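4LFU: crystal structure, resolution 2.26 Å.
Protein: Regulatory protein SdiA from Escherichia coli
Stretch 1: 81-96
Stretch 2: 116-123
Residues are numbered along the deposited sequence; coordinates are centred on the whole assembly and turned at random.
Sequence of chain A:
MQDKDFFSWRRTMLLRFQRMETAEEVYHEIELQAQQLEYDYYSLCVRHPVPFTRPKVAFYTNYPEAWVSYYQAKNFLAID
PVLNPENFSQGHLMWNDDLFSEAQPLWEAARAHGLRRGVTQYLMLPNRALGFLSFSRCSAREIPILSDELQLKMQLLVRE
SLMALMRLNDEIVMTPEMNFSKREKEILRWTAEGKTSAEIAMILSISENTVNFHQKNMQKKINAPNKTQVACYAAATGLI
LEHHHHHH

Stretch 1 (81-96) PVLNPENFSQGHLMWN
Stretch 2, residues 116-123: RRGVTQYL

Antiparallel pairing of strand 92-94 with strand 117-123 in SdiA, whose N-to-C directions lie at 172° and whose axes approach to 4.7 Å. The register sets His92 opposite Gln121 (CA-CA 4.7 Å), Leu93 opposite Thr120 (CA-CA 5.0 Å) and Met94 opposite Val119 (CA-CA 4.4 Å). Leu93 and Thr120 form the hydrogen-bonded pair, Leu93 N to Thr120 O at 2.8 Å and Thr120 N to Leu93 O at 2.7 Å; the ladder is extended by Tyr122 N to Gly91 O, 2.7 Å, and by Trp95 N to Gly118 O, 3.1 Å. A type I' turn, Ser89 to His92, leads into the first strand, with Gln90 (phi/psi 58/35) and Gly91 (75/1) at its centre; it is closed by Ser89 N to His92 O, 2.8 Å, and His92 N to Ser89 O, 2.9 Å. Positive phi favours glycine at 91, and an ideal CB built on Gly91 would sit tightly, 3.1 Å from Tyr122 O.

His92, Met94, Val119 and Gln121 share one face of the sheet. His92 (chi1 t, chi2 73°) and Gln121 (chi1 t, chi2 p, chi3 21°) bring their ends together, so that His92 ND1 donates to Gln121 OE1 at 2.8 Å, near the plane of the imidazole. His92 CE1 also lies 3.3 Å from Val119 CG2 (Val119 chi1 p). Met94 (chi1 t, chi2 p, chi3 -138°) starts out on this face, but its end comes nearer to the second strand, placing its CE 3.2 Å from Gly118 O and its SD 4.3 Å from Val119 CB. A water accepts weakly from Gln121 NE2 (3.4 Å) and donates to Gln90 O (2.7 Å).

Leu93 (chi1 t, chi2 p) and Thr120 (chi1 m) point to the other face. Trp95, chi1 m and chi2 -7°, lays its indole along the second strand: NE1 donates to Thr120 OG1 at 2.8 Å, while Gly118 CA sits 3.8 Å from the centroid of the six-membered ring, over its face. Glycine gives the ring this room, since a CB on Gly118 would fall 2.6 Å from Trp95 CZ3, a clash. Thr120 OG1 also meets Val82 CG1 at 3.2 Å, with Val82 chi1 at 148°, between wells.

Phe88 (chi1 m, chi2 76°) points toward the second strand, its CZ 3.6 Å from Thr120 CG2. Tyr122, chi1 off-well at 102° and chi2 103°, turns its edge to the Phe88 face, with centroids 4.8 Å apart and planes at 61°. Pro85 packs over a face of the Tyr122 ring, Pro85 CB lying 3.6 Å from Tyr122 CZ.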

# COMPACT_ATOMS: atom_id res chain seq x y z
N PRO A 81 20.77 -2.71 2.39
CA PRO A 81 19.75 -3.57 3.00
C PRO A 81 18.66 -2.79 3.72
O PRO A 81 17.59 -3.32 4.02
CB PRO A 81 20.56 -4.40 4.00
CG PRO A 81 21.77 -3.55 4.32
CD PRO A 81 22.01 -2.64 3.19
N VAL A 82 18.94 -1.52 3.96
CA VAL A 82 18.06 -0.61 4.68
C VAL A 82 16.86 -0.19 3.79
O VAL A 82 15.87 0.36 4.29
CB VAL A 82 18.95 0.57 5.22
CG1 VAL A 82 18.23 1.88 5.29
CG2 VAL A 82 19.62 0.16 6.54
N LEU A 83 16.95 -0.51 2.50
CA LEU A 83 15.96 -0.14 1.48
C LEU A 83 15.24 -1.37 0.92
O LEU A 83 14.67 -1.34 -0.18
CB LEU A 83 16.65 0.66 0.36
CG LEU A 83 16.73 2.19 0.37
CD1 LEU A 83 16.44 2.90 1.71
CD2 LEU A 83 18.03 2.66 -0.22
N ASN A 84 15.31 -2.45 1.67
CA ASN A 84 14.71 -3.70 1.31
C ASN A 84 13.63 -3.99 2.35
O ASN A 84 13.95 -4.31 3.50
CB ASN A 84 15.78 -4.80 1.25
CG ASN A 84 15.20 -6.17 0.93
OD1 ASN A 84 14.01 -6.31 0.59
ND2 ASN A 84 16.03 -7.20 1.05
N PRO A 85 12.36 -3.87 1.95
CA PRO A 85 11.19 -4.11 2.82
C PRO A 85 11.12 -5.53 3.46
O PRO A 85 10.56 -5.68 4.54
CB PRO A 85 10.01 -3.85 1.89
CG PRO A 85 10.53 -3.99 0.53
CD PRO A 85 11.94 -3.49 0.59
N GLU A 86 11.68 -6.54 2.80
CA GLU A 86 11.77 -7.90 3.34
C GLU A 86 12.51 -7.99 4.67
O GLU A 86 12.34 -8.95 5.41
CB GLU A 86 12.39 -8.86 2.32
CG GLU A 86 11.43 -9.28 1.17
CD GLU A 86 12.03 -9.05 -0.23
OE1 GLU A 86 12.54 -10.03 -0.84
OE2 GLU A 86 12.01 -7.88 -0.71
N ASN A 87 13.33 -7.01 5.01
CA ASN A 87 13.99 -7.16 6.31
C ASN A 87 13.48 -6.23 7.44
O ASN A 87 14.08 -6.12 8.51
CB ASN A 87 15.52 -7.36 6.18
CG ASN A 87 16.20 -6.20 5.57
OD1 ASN A 87 15.95 -5.07 5.98
ND2 ASN A 87 17.08 -6.44 4.58
N PHE A 88 12.32 -5.63 7.20
CA PHE A 88 11.62 -4.81 8.19
C PHE A 88 10.62 -5.66 8.98
O PHE A 88 10.07 -6.64 8.47
CB PHE A 88 10.87 -3.68 7.47
CG PHE A 88 11.75 -2.54 7.04
CD1 PHE A 88 12.58 -2.66 5.93
CD2 PHE A 88 11.74 -1.36 7.74
CE1 PHE A 88 13.39 -1.60 5.54
CE2 PHE A 88 12.54 -0.31 7.34
CZ PHE A 88 13.36 -0.45 6.24
N SER A 89 10.38 -5.29 10.22
CA SER A 89 9.28 -5.90 10.95
C SER A 89 8.35 -4.78 11.43
O SER A 89 8.81 -3.84 12.06
CB SER A 89 9.81 -6.73 12.12
OG SER A 89 8.73 -7.21 12.90
N GLN A 90 7.06 -4.89 11.10
CA GLN A 90 6.06 -3.86 11.40
C GLN A 90 6.42 -2.51 10.77
O GLN A 90 6.18 -1.46 11.37
CB GLN A 90 5.85 -3.70 12.91
CG GLN A 90 4.56 -4.34 13.46
CD GLN A 90 4.73 -5.81 13.70
OE1 GLN A 90 5.80 -6.26 14.14
NE2 GLN A 90 3.70 -6.59 13.39
N GLY A 91 7.01 -2.54 9.58
CA GLY A 91 7.49 -1.30 8.95
C GLY A 91 8.77 -0.71 9.54
O GLY A 91 9.27 0.30 9.05
N HIS A 92 9.33 -1.39 10.54
CA HIS A 92 10.44 -0.89 11.35
C HIS A 92 11.72 -1.73 11.23
O HIS A 92 11.68 -2.95 11.09
CB HIS A 92 9.98 -0.82 12.81
CG HIS A 92 10.93 -0.09 13.71
ND1 HIS A 92 11.08 1.29 13.67
CD2 HIS A 92 11.77 -0.53 14.68
CE1 HIS A 92 11.96 1.66 14.58
NE2 HIS A 92 12.39 0.57 15.21
N LEU A 93 12.85 -1.05 11.27
CA LEU A 93 14.17 -1.68 11.19
C LEU A 93 15.24 -0.93 11.99
O LEU A 93 15.71 0.14 11.59
CB LEU A 93 14.60 -1.86 9.73
CG LEU A 93 15.98 -2.48 9.42
CD1 LEU A 93 16.13 -3.91 9.98
CD2 LEU A 93 16.23 -2.43 7.91
N MET A 94 15.60 -1.50 13.13
CA MET A 94 16.72 -1.01 13.93
C MET A 94 17.97 -1.60 13.28
O MET A 94 18.00 -2.80 13.05
CB MET A 94 16.57 -1.50 15.39
CG MET A 94 17.67 -1.00 16.34
SD MET A 94 17.44 0.73 16.73
CE MET A 94 19.11 1.32 16.63
N TRP A 95 18.97 -0.78 12.96
CA TRP A 95 20.20 -1.31 12.29
C TRP A 95 21.03 -2.18 13.22
O TRP A 95 21.17 -1.88 14.41
CB TRP A 95 21.09 -0.22 11.68
CG TRP A 95 20.40 0.72 10.73
CD1 TRP A 95 19.11 0.62 10.25
CD2 TRP A 95 20.96 1.90 10.13
NE1 TRP A 95 18.84 1.68 9.42
CE2 TRP A 95 19.96 2.48 9.32
CE3 TRP A 95 22.21 2.53 10.22
CZ2 TRP A 95 20.16 3.65 8.59
CZ3 TRP A 95 22.41 3.71 9.50
CH2 TRP A 95 21.39 4.25 8.69
N ASN A 96 21.53 -3.28 12.68
CA ASN A 96 22.45 -4.17 13.39
C ASN A 96 23.51 -4.64 12.42
O ASN A 96 23.35 -4.45 11.22
CB ASN A 96 21.73 -5.36 14.03
CG ASN A 96 20.98 -6.23 13.03
OD1 ASN A 96 21.57 -6.82 12.12
ND2 ASN A 96 19.67 -6.31 13.20
N ARG A 116 27.79 5.05 13.36
CA ARG A 116 27.76 3.92 14.31
C ARG A 116 26.38 3.26 14.46
O ARG A 116 26.30 2.06 14.65
CB ARG A 116 28.31 4.36 15.70
CG ARG A 116 29.83 4.73 15.73
CD ARG A 116 30.74 3.53 15.41
NE ARG A 116 32.18 3.87 15.40
CZ ARG A 116 32.90 4.12 14.30
NH1 ARG A 116 32.35 4.09 13.10
NH2 ARG A 116 34.20 4.42 14.41
N ARG A 117 25.31 4.04 14.36
CA ARG A 117 23.97 3.59 14.75
C ARG A 117 22.91 4.28 13.88
O ARG A 117 23.11 5.39 13.39
CB ARG A 117 23.69 3.91 16.24
CG ARG A 117 24.63 3.26 17.30
CD ARG A 117 24.39 1.76 17.52
NE ARG A 117 25.25 1.21 18.57
CZ ARG A 117 26.46 0.66 18.40
NH1 ARG A 117 27.03 0.58 17.20
NH2 ARG A 117 27.14 0.20 19.45
N GLY A 118 21.78 3.59 13.69
CA GLY A 118 20.64 4.18 13.00
C GLY A 118 19.41 3.31 13.02
O GLY A 118 19.41 2.23 13.58
N VAL A 119 18.36 3.78 12.37
CA VAL A 119 17.08 3.12 12.38
C VAL A 119 16.33 3.49 11.09
O VAL A 119 16.48 4.59 10.58
CB VAL A 119 16.30 3.53 13.66
CG1 VAL A 119 16.07 5.05 13.69
CG2 VAL A 119 14.99 2.75 13.80
N THR A 120 15.54 2.59 10.54
CA THR A 120 14.72 2.95 9.37
C THR A 120 13.24 2.60 9.60
O THR A 120 12.91 1.56 10.18
CB THR A 120 15.27 2.31 8.07
OG1 THR A 120 16.67 2.58 7.99
CG2 THR A 120 14.59 2.86 6.81
N GLN A 121 12.36 3.49 9.17
CA GLN A 121 10.94 3.20 9.13
C GLN A 121 10.47 3.27 7.68
O GLN A 121 10.88 4.14 6.95
CB GLN A 121 10.16 4.19 9.98
CG GLN A 121 8.68 3.82 10.09
CD GLN A 121 8.39 2.84 11.20
OE1 GLN A 121 9.17 2.70 12.15
NE2 GLN A 121 7.26 2.17 11.09
N TYR A 122 9.60 2.35 7.27
CA TYR A 122 9.05 2.43 5.92
C TYR A 122 7.52 2.32 5.79
O TYR A 122 6.83 1.80 6.70
CB TYR A 122 9.77 1.47 4.97
CG TYR A 122 9.03 0.21 4.65
CD1 TYR A 122 8.36 0.03 3.43
CD2 TYR A 122 9.03 -0.84 5.55
CE1 TYR A 122 7.66 -1.16 3.15
CE2 TYR A 122 8.36 -2.00 5.30
CZ TYR A 122 7.68 -2.16 4.10
OH TYR A 122 7.05 -3.37 3.91
N LEU A 123 7.02 2.85 4.67
CA LEU A 123 5.62 2.83 4.31
C LEU A 123 5.43 2.74 2.79
O LEU A 123 6.11 3.44 2.01
CB LEU A 123 4.92 4.11 4.78
CG LEU A 123 3.39 4.11 4.58
CD1 LEU A 123 2.76 3.04 5.45
CD2 LEU A 123 2.76 5.46 4.84
O HOH W 1 6.66 -0.01 13.57